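Local coordinates for hydrazine synthase subunit alpha (Candidatus Kuenenia stuttgartiensis, PDB 5C2V), which catalyses, within the hydrazine synthase complex, the condensation of hydroxylamine with ammonia to form hydrazine, and carries two c-type haems, at residues H426-W431 / E634-D639; G331-L336 / K367-D372; H485-E490 / V708-A713. All blocks are in the same frame, centred on the assembly; numbering follows the deposited sequence.

Contact 1: H426-W431 / E634-D639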
loop_
_atom_site.group_PDB
_atom_site.type_symbol
_atom_site.label_atom_id
_atom_site.label_comp_id
_atom_site.label_asym_id
_atom_site.label_seq_id
_atom_site.Cartn_x
_atom_site.Cartn_y
_atom_site.Cartn_z
ATOM N N HIS D 426 -28.383 -16.422 27.930
ATOM C CA HIS D 426 -28.098 -16.369 26.503
ATOM C C HIS D 426 -27.393 -17.647 26.064
ATOM O O HIS D 426 -26.747 -18.313 26.874
ATOM C CB HIS D 426 -27.238 -15.143 26.177
ATOM C CG HIS D 426 -27.277 -14.734 24.738
ATOM N ND1 HIS D 426 -26.592 -15.406 23.750
ATOM C CD2 HIS D 426 -27.912 -13.707 24.121
ATOM C CE1 HIS D 426 -26.809 -14.819 22.586
ATOM N NE2 HIS D 426 -27.607 -13.785 22.786
ATOM N N SER D 427 -27.526 -17.993 24.788
ATOM C CA SER D 427 -26.805 -19.132 24.232
ATOM C C SER D 427 -25.305 -18.872 24.307
ATOM O O SER D 427 -24.863 -17.733 24.161
ATOM C CB SER D 427 -27.235 -19.392 22.787
ATOM O OG SER D 427 -27.046 -18.240 21.984
ATOM N N TRP D 428 -24.522 -19.919 24.543
ATOM C CA TRP D 428 -23.082 -19.745 24.695
ATOM C C TRP D 428 -22.262 -20.855 24.040
ATOM O O TRP D 428 -22.787 -21.910 23.682
ATOM C CB TRP D 428 -22.723 -19.626 26.181
ATOM C CG TRP D 428 -23.143 -20.788 27.026
ATOM C CD1 TRP D 428 -24.392 -21.039 27.514
ATOM C CD2 TRP D 428 -22.302 -21.843 27.511
ATOM N NE1 TRP D 428 -24.384 -22.193 28.260
ATOM C CE2 TRP D 428 -23.114 -22.705 28.273
ATOM C CE3 TRP D 428 -20.945 -22.145 27.367
ATOM C CZ2 TRP D 428 -22.613 -23.849 28.891
ATOM C CZ3 TRP D 428 -20.450 -23.281 27.981
ATOM C CH2 TRP D 428 -21.282 -24.119 28.733
ATOM N N GLY D 429 -20.964 -20.601 23.896
ATOM C CA GLY D 429 -20.053 -21.512 23.225
ATOM C C GLY D 429 -18.632 -21.276 23.702
ATOM O O GLY D 429 -18.420 -20.528 24.650
ATOM N N THR D 430 -17.655 -21.917 23.065
ATOM C CA THR D 430 -16.270 -21.807 23.523
ATOM C C THR D 430 -15.252 -21.540 22.412
ATOM O O THR D 430 -15.517 -21.767 21.228
ATOM C CB THR D 430 -15.826 -23.087 24.265
ATOM O OG1 THR D 430 -16.023 -24.226 23.419
ATOM C CG2 THR D 430 -16.621 -23.272 25.550
ATOM N N TRP D 431 -14.076 -21.056 22.797
ATOM C CA TRP D 431 -12.970 -21.001 21.847
ATOM C C TRP D 431 -11.623 -21.133 22.548
ATOM O O TRP D 431 -11.473 -20.765 23.717
ATOM C CB TRP D 431 -13.020 -19.716 21.008
ATOM C CG TRP D 431 -12.745 -18.445 21.752
ATOM C CD1 TRP D 431 -13.665 -17.590 22.282
ATOM C CD2 TRP D 431 -11.460 -17.869 22.022
ATOM N NE1 TRP D 431 -13.035 -16.523 22.875
ATOM C CE2 TRP D 431 -11.680 -16.672 22.731
ATOM C CE3 TRP D 431 -10.146 -18.253 21.739
ATOM C CZ2 TRP D 431 -10.636 -15.857 23.161
ATOM C CZ3 TRP D 431 -9.110 -17.442 22.168
ATOM C CH2 TRP D 431 -9.360 -16.258 22.870
ATOM N N GLU D 634 -21.021 -16.192 33.787
ATOM C CA GLU D 634 -20.786 -14.752 33.755
ATOM C C GLU D 634 -20.808 -14.177 32.342
ATOM O O GLU D 634 -20.274 -14.772 31.407
ATOM C CB GLU D 634 -19.449 -14.421 34.426
ATOM C CG GLU D 634 -19.114 -12.936 34.447
ATOM C CD GLU D 634 -17.946 -12.607 35.355
ATOM O OE1 GLU D 634 -17.841 -11.441 35.786
ATOM O OE2 GLU D 634 -17.134 -13.514 35.637
ATOM N N GLY D 635 -21.438 -13.014 32.199
ATOM C CA GLY D 635 -21.400 -12.264 30.958
ATOM C C GLY D 635 -22.375 -12.723 29.893
ATOM O O GLY D 635 -22.145 -12.501 28.704
ATOM N N LEU D 636 -23.457 -13.377 30.305
ATOM C CA LEU D 636 -24.472 -13.811 29.352
ATOM C C LEU D 636 -25.664 -12.859 29.262
ATOM O O LEU D 636 -26.563 -13.063 28.449
ATOM C CB LEU D 636 -24.962 -15.218 29.699
ATOM C CG LEU D 636 -23.918 -16.328 29.570
ATOM C CD1 LEU D 636 -24.583 -17.698 29.577
ATOM C CD2 LEU D 636 -23.080 -16.139 28.314
ATOM N N THR D 637 -25.674 -11.817 30.085
ATOM C CA THR D 637 -26.774 -10.860 30.049
ATOM C C THR D 637 -26.417 -9.664 29.170
ATOM O O THR D 637 -25.551 -8.862 29.520
ATOM C CB THR D 637 -27.146 -10.370 31.460
ATOM O OG1 THR D 637 -27.215 -11.487 32.354
ATOM C CG2 THR D 637 -28.491 -9.659 31.438
ATOM N N LEU D 638 -27.096 -9.551 28.031
ATOM C CA LEU D 638 -26.818 -8.492 27.065
ATOM C C LEU D 638 -27.137 -7.116 27.637
ATOM O O LEU D 638 -26.501 -6.122 27.284
ATOM C CB LEU D 638 -27.614 -8.717 25.778
ATOM C CG LEU D 638 -27.230 -9.935 24.937
ATOM C CD1 LEU D 638 -28.117 -10.037 23.706
ATOM C CD2 LEU D 638 -25.764 -9.868 24.541
ATOM N N ASP D 639 -28.129 -7.074 28.517
ATOM C CA ASP D 639 -28.532 -5.843 29.183
ATOM C C ASP D 639 -27.370 -5.249 29.975
ATOM O O ASP D 639 -27.148 -4.039 29.969
ATOM C CB ASP D 639 -29.726 -6.117 30.107
ATOM C CG ASP D 639 -30.490 -4.859 30.482
ATOM O OD1 ASP D 639 -29.865 -3.788 30.626
ATOM O OD2 ASP D 639 -31.725 -4.946 30.638
#

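Contact 2: G331-L336 / K367-D372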
loop_
_atom_site.group_PDB
_atom_site.type_symbol
_atom_site.label_atom_id
_atom_site.label_comp_id
_atom_site.label_asym_id
_atom_site.label_seq_id
_atom_site.Cartn_x
_atom_site.Cartn_y
_atom_site.Cartn_z
ATOM N N GLY D 331 -10.074 -8.319 -19.590
ATOM C CA GLY D 331 -9.630 -6.942 -19.469
ATOM C C GLY D 331 -8.953 -6.311 -20.670
ATOM O O GLY D 331 -8.730 -5.100 -20.691
ATOM N N LYS D 332 -8.630 -7.113 -21.676
ATOM C CA LYS D 332 -7.899 -6.600 -22.829
ATOM C C LYS D 332 -8.818 -6.015 -23.902
ATOM O O LYS D 332 -8.346 -5.392 -24.854
ATOM C CB LYS D 332 -7.019 -7.704 -23.419
ATOM C CG LYS D 332 -5.660 -7.806 -22.741
ATOM C CD LYS D 332 -5.128 -9.228 -22.739
ATOM C CE LYS D 332 -4.446 -9.550 -21.417
ATOM N NZ LYS D 332 -4.983 -10.788 -20.791
ATOM N N ASP D 333 -10.125 -6.230 -23.761
ATOM C CA ASP D 333 -11.096 -5.603 -24.657
ATOM C C ASP D 333 -11.738 -4.344 -24.069
ATOM O O ASP D 333 -12.485 -3.645 -24.754
ATOM C CB ASP D 333 -12.191 -6.605 -25.030
ATOM C CG ASP D 333 -12.800 -7.288 -23.819
ATOM O OD1 ASP D 333 -13.300 -6.583 -22.916
ATOM O OD2 ASP D 333 -12.780 -8.535 -23.770
ATOM N N GLY D 334 -11.439 -4.050 -22.807
ATOM C CA GLY D 334 -12.019 -2.898 -22.135
ATOM C C GLY D 334 -13.483 -3.046 -21.748
ATOM O O GLY D 334 -14.095 -2.101 -21.248
ATOM N N GLY D 335 -14.048 -4.231 -21.968
ATOM C CA GLY D 335 -15.445 -4.479 -21.652
ATOM C C GLY D 335 -15.674 -4.835 -20.195
ATOM O O GLY D 335 -14.724 -5.071 -19.449
ATOM N N LEU D 336 -16.941 -4.872 -19.789
ATOM C CA LEU D 336 -17.297 -5.211 -18.414
ATOM C C LEU D 336 -17.959 -6.585 -18.316
ATOM O O LEU D 336 -18.872 -6.907 -19.082
ATOM C CB LEU D 336 -18.222 -4.145 -17.820
ATOM C CG LEU D 336 -17.607 -2.765 -17.575
ATOM C CD1 LEU D 336 -18.619 -1.833 -16.926
ATOM C CD2 LEU D 336 -16.353 -2.879 -16.721
ATOM N N LYS D 367 -8.980 -16.960 -25.956
ATOM C CA LYS D 367 -8.909 -15.537 -26.275
ATOM C C LYS D 367 -8.875 -14.640 -25.039
ATOM O O LYS D 367 -8.722 -13.423 -25.161
ATOM C CB LYS D 367 -10.093 -15.137 -27.157
ATOM C CG LYS D 367 -10.076 -15.760 -28.538
ATOM C CD LYS D 367 -8.793 -15.413 -29.275
ATOM C CE LYS D 367 -8.862 -15.841 -30.729
ATOM N NZ LYS D 367 -10.015 -15.212 -31.429
ATOM N N CYS D 368 -9.007 -15.244 -23.860
ATOM C CA CYS D 368 -9.109 -14.503 -22.601
ATOM C C CYS D 368 -10.185 -13.416 -22.663
ATOM O O CYS D 368 -10.015 -12.333 -22.106
ATOM C CB CYS D 368 -7.761 -13.879 -22.227
ATOM S SG CYS D 368 -6.443 -15.068 -21.896
ATOM N N ALA D 369 -11.287 -13.715 -23.345
ATOM C CA ALA D 369 -12.372 -12.753 -23.512
ATOM C C ALA D 369 -13.676 -13.444 -23.902
ATOM O O ALA D 369 -13.734 -14.670 -24.005
ATOM C CB ALA D 369 -11.999 -11.708 -24.553
ATOM N N ALA D 370 -14.717 -12.648 -24.125
ATOM C CA ALA D 370 -16.035 -13.174 -24.468
ATOM C C ALA D 370 -16.077 -13.724 -25.892
ATOM O O ALA D 370 -15.459 -13.173 -26.802
ATOM C CB ALA D 370 -17.093 -12.096 -24.289
ATOM N N GLY D 371 -16.806 -14.821 -26.068
ATOM C CA GLY D 371 -16.956 -15.462 -27.362
ATOM C C GLY D 371 -18.277 -15.163 -28.047
ATOM O O GLY D 371 -18.816 -14.061 -27.936
ATOM N N ASP D 372 -18.784 -16.162 -28.766
ATOM C CA ASP D 372 -20.025 -16.058 -29.532
ATOM C C ASP D 372 -21.224 -15.632 -28.686
ATOM O O ASP D 372 -21.316 -15.962 -27.504
ATOM C CB ASP D 372 -20.335 -17.397 -30.204
ATOM C CG ASP D 372 -19.132 -17.986 -30.915
ATOM O OD1 ASP D 372 -18.932 -17.673 -32.107
ATOM O OD2 ASP D 372 -18.387 -18.762 -30.280
#

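Contact 3: H485-E490 / V708-A713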
loop_
_atom_site.group_PDB
_atom_site.type_symbol
_atom_site.label_atom_id
_atom_site.label_comp_id
_atom_site.label_asym_id
_atom_site.label_seq_id
_atom_site.Cartn_x
_atom_site.Cartn_y
_atom_site.Cartn_z
ATOM N N HIS D 485 -12.407 15.629 10.424
ATOM C CA HIS D 485 -11.177 16.336 10.761
ATOM C C HIS D 485 -10.285 15.483 11.660
ATOM O O HIS D 485 -9.109 15.790 11.861
ATOM C CB HIS D 485 -11.499 17.666 11.441
ATOM C CG HIS D 485 -12.339 17.526 12.673
ATOM N ND1 HIS D 485 -13.682 17.212 12.627
ATOM C CD2 HIS D 485 -12.029 17.660 13.984
ATOM C CE1 HIS D 485 -14.161 17.158 13.857
ATOM N NE2 HIS D 485 -13.178 17.425 14.700
ATOM N N LEU D 486 -10.859 14.414 12.204
ATOM C CA LEU D 486 -10.140 13.495 13.081
ATOM C C LEU D 486 -9.627 12.272 12.322
ATOM O O LEU D 486 -9.668 12.228 11.091
ATOM C CB LEU D 486 -11.036 13.058 14.242
ATOM C CG LEU D 486 -11.598 14.200 15.090
ATOM C CD1 LEU D 486 -12.554 13.675 16.150
ATOM C CD2 LEU D 486 -10.468 14.994 15.727
ATOM N N LEU D 487 -9.138 11.288 13.072
ATOM C CA LEU D 487 -8.522 10.087 12.508
ATOM C C LEU D 487 -9.456 9.271 11.615
ATOM O O LEU D 487 -9.010 8.640 10.656
ATOM C CB LEU D 487 -8.004 9.193 13.638
ATOM C CG LEU D 487 -7.139 9.886 14.692
ATOM C CD1 LEU D 487 -6.610 8.884 15.707
ATOM C CD2 LEU D 487 -5.998 10.635 14.026
ATOM N N GLY D 488 -10.746 9.280 11.936
ATOM C CA GLY D 488 -11.713 8.447 11.242
ATOM C C GLY D 488 -11.931 8.784 9.780
ATOM O O GLY D 488 -12.106 7.890 8.952
ATOM N N GLY D 489 -11.922 10.072 9.459
ATOM C CA GLY D 489 -12.184 10.514 8.102
ATOM C C GLY D 489 -13.662 10.448 7.766
ATOM O O GLY D 489 -14.511 10.728 8.613
ATOM N N GLU D 490 -13.972 10.068 6.531
ATOM C CA GLU D 490 -15.358 9.984 6.081
ATOM C C GLU D 490 -16.083 8.792 6.703
ATOM O O GLU D 490 -17.307 8.692 6.625
ATOM C CB GLU D 490 -15.425 9.896 4.554
ATOM C CG GLU D 490 -14.729 8.678 3.964
ATOM C CD GLU D 490 -14.901 8.582 2.460
ATOM O OE1 GLU D 490 -15.773 9.292 1.913
ATOM O OE2 GLU D 490 -14.166 7.799 1.822
ATOM N N VAL D 708 -3.386 9.723 20.495
ATOM C CA VAL D 708 -4.197 8.504 20.551
ATOM C C VAL D 708 -4.039 7.589 19.338
ATOM O O VAL D 708 -4.189 8.020 18.195
ATOM C CB VAL D 708 -5.702 8.845 20.715
ATOM C CG1 VAL D 708 -6.573 7.645 20.369
ATOM C CG2 VAL D 708 -5.996 9.326 22.131
ATOM N N ASN D 709 -3.740 6.321 19.604
ATOM C CA ASN D 709 -3.746 5.295 18.569
ATOM C C ASN D 709 -4.890 4.313 18.806
ATOM O O ASN D 709 -4.836 3.503 19.724
ATOM C CB ASN D 709 -2.406 4.555 18.536
ATOM C CG ASN D 709 -1.257 5.445 18.094
ATOM O OD1 ASN D 709 -0.756 5.320 16.977
ATOM N ND2 ASN D 709 -0.836 6.349 18.970
ATOM N N PRO D 710 -5.941 4.390 17.978
ATOM C CA PRO D 710 -7.109 3.517 18.140
ATOM C C PRO D 710 -6.766 2.029 18.056
ATOM O O PRO D 710 -6.054 1.590 17.152
ATOM C CB PRO D 710 -8.018 3.942 16.985
ATOM C CG PRO D 710 -7.658 5.371 16.755
ATOM C CD PRO D 710 -6.171 5.431 16.964
ATOM N N SER D 711 -7.276 1.284 19.032
ATOM C CA SER D 711 -7.037 -0.149 19.207
ATOM C C SER D 711 -5.564 -0.507 19.396
ATOM O O SER D 711 -5.178 -1.665 19.234
ATOM C CB SER D 711 -7.604 -0.929 18.016
ATOM O OG SER D 711 -7.294 -2.310 18.116
ATOM N N ALA D 712 -4.744 0.481 19.739
ATOM C CA ALA D 712 -3.500 0.224 20.450
ATOM C C ALA D 712 -3.295 1.302 21.508
ATOM O O ALA D 712 -2.977 2.443 21.179
ATOM C CB ALA D 712 -2.323 0.177 19.488
ATOM N N ALA D 713 -3.413 0.938 22.778
ATOM C CA ALA D 713 -3.177 1.899 23.846
ATOM C C ALA D 713 -1.683 2.002 24.090
ATOM O O ALA D 713 -1.161 3.053 24.450
ATOM C CB ALA D 713 -3.905 1.491 25.113
#

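Contact 1: H426-W431 / E634-D639
His-426 and Trp-428 meet Leu-636 and Leu-638 in a mainly apolar, partly buried packing contact, where the residues leading into strand 428-433, and its first residue Trp-428, are met by the irregular segment 634-639. The two segments bury 231 Å² between them, and no hydrogen bond crosses the interface, so it is held by packing; His-426 CB lies against the backbone O of Leu-636. The backbones come nearest at the CA atoms of His-426 and Leu-636, 5.3 Å apart. Leu-636 touches with both branches. Its CD1 lies 3.5 Å from the backbone O of His-426. The same CD1 is 3.9 Å from CD1 of the Trp-428 indole, while the other branch, CD2, meets Trp-428 CB. That O of His-426 also sits at the edge of the indole, in the ring plane, and Phe-592 meets the same ring edge-to-face. Further along the loop, Leu-638 reaches back with its CD1 to the imidazole, 3.7 Å from His-426 CD2. The imidazole is turned into place by its own segment: CG is anti to the backbone N (chi1 -160°), which lets ND1 donate to Ser-427 O at 2.9 Å. This bond is nearly straight at 178°, lies in the ring plane and uses a lone pair of the carbonyl, so it probably fixes the ring's rotation, with CD2 toward Leu-638 CD1, which approaches obliquely. Around this packing, strand 428-433 runs antiparallel to 517-522 and parallel to 553-556, and Leu-522, at the end of strand 517-522, touches both His-426 and Leu-636.

Contact 2: G331-L336 / K367-D372
Asp-333, in an Asx turn in the loop linking two successive blades of the beta-propeller, lies against Ala-369, next to the G1 beta bulge that Cys-368 and Ala-369 form opposite Asn-364. Segment 331-336 follows strand 327-328, the last of one four-stranded sheet, and leads into strand 336-342, the first of the next; segment 367-372 enters strand 369-373, the last of that same second sheet. The turn is identified by Gly-335 N donating to Asp-333 OD1 at 2.6 Å, with an N-H...O angle of 152° and the donor nearly along the C-O axis. The Asp-333 CG stands between the backbone N and the carbonyl carbon (chi1 51°), which folds the carboxylate back over its own turn for this bond. OD2, the other oxygen, lies 3.4 Å from the methyl CB of Ala-369. At the margin, Lys-332 NZ approaches Cys-368 CB only to 4.4 Å. OD2 is also hydrogen-bonded to Tyr-337 OH, and the same hydroxyl oxygen is met weakly by Ala-370 N, so the tyrosine links the two sides indirectly. With 129 Å² buried and neither a hydrogen bond nor a salt bridge directly between the segments, this is a modest surface contact: the two carboxylate oxygens are each engaged, OD1 by the turn and OD2 by Tyr-337, and what the group offers Ala-369 is van der Waals contact with a methyl group.

Contact 3: H485-E490 / V708-A713
Leu-487 packs against Val-708 and Pro-710, at the entry and second position of a type II beta turn, Asn-709 to Ala-712, in a small buried contact (89 Å²) between the middle domain and the C-terminal cytochrome c domain. Neither segment is regular helix or strand, and no hydrogen bond joins them; their CA atoms come no nearer than 8.8 Å, between Leu-487 and Pro-710, so side-chain length has to bridge the gap. Following the second segment, Val-708 comes first. Its backbone O takes part more closely than its side chain, lying 3.6 Å from CD1 of Leu-487, and the side chain, though directed at the other segment, stays farther off; that side chain is about 9 Å from a bound haem c. Asn-709 turns away and opens the turn: its O accepts from Ala-712 N at 3.0 Å. Pro-710 occupies the second position of the turn and presents its ring to the leucine, with Thr-498 and Phe-500 also packed on it. Ser-711 has the positive phi (60°) of the third position, and its OG and Thr-541 OG1 are hydrogen-bonded. Ala-712 closes the turn, and Ala-713 leaves it to pack on Val-758 and Ile-761 of helix 751-762. On the first segment, Leu-487 has CG anti to its carbonyl carbon (chi1 -50°), which extends the chain toward the turn so that one branch does the touching: CD1 reaches the same proline at two ring atoms, Pro-710 CD at 3.7 Å and Pro-710 CG at 3.8 Å.

The three contacts are spread through the subunit without touching. Contact 2 comes first along the chain and is complete within the N-terminal propeller, where the loop entering a blade meets that blade's last strand; only 30 residues separate its segments. Contacts 1 and 3 follow and interlock: their segments alternate in the order 426-431, 485-490, 634-639, 708-713. Their centres lie 30 Å apart, whereas contact 2 is 52 Å from contact 1, across the chain's centre, and 43 Å from contact 3. Contact 2 is thus local, whereas contacts 1 and 3 join segments over 200 residues apart, consistent with the C-terminal cytochrome c region packing on earlier parts of the chain.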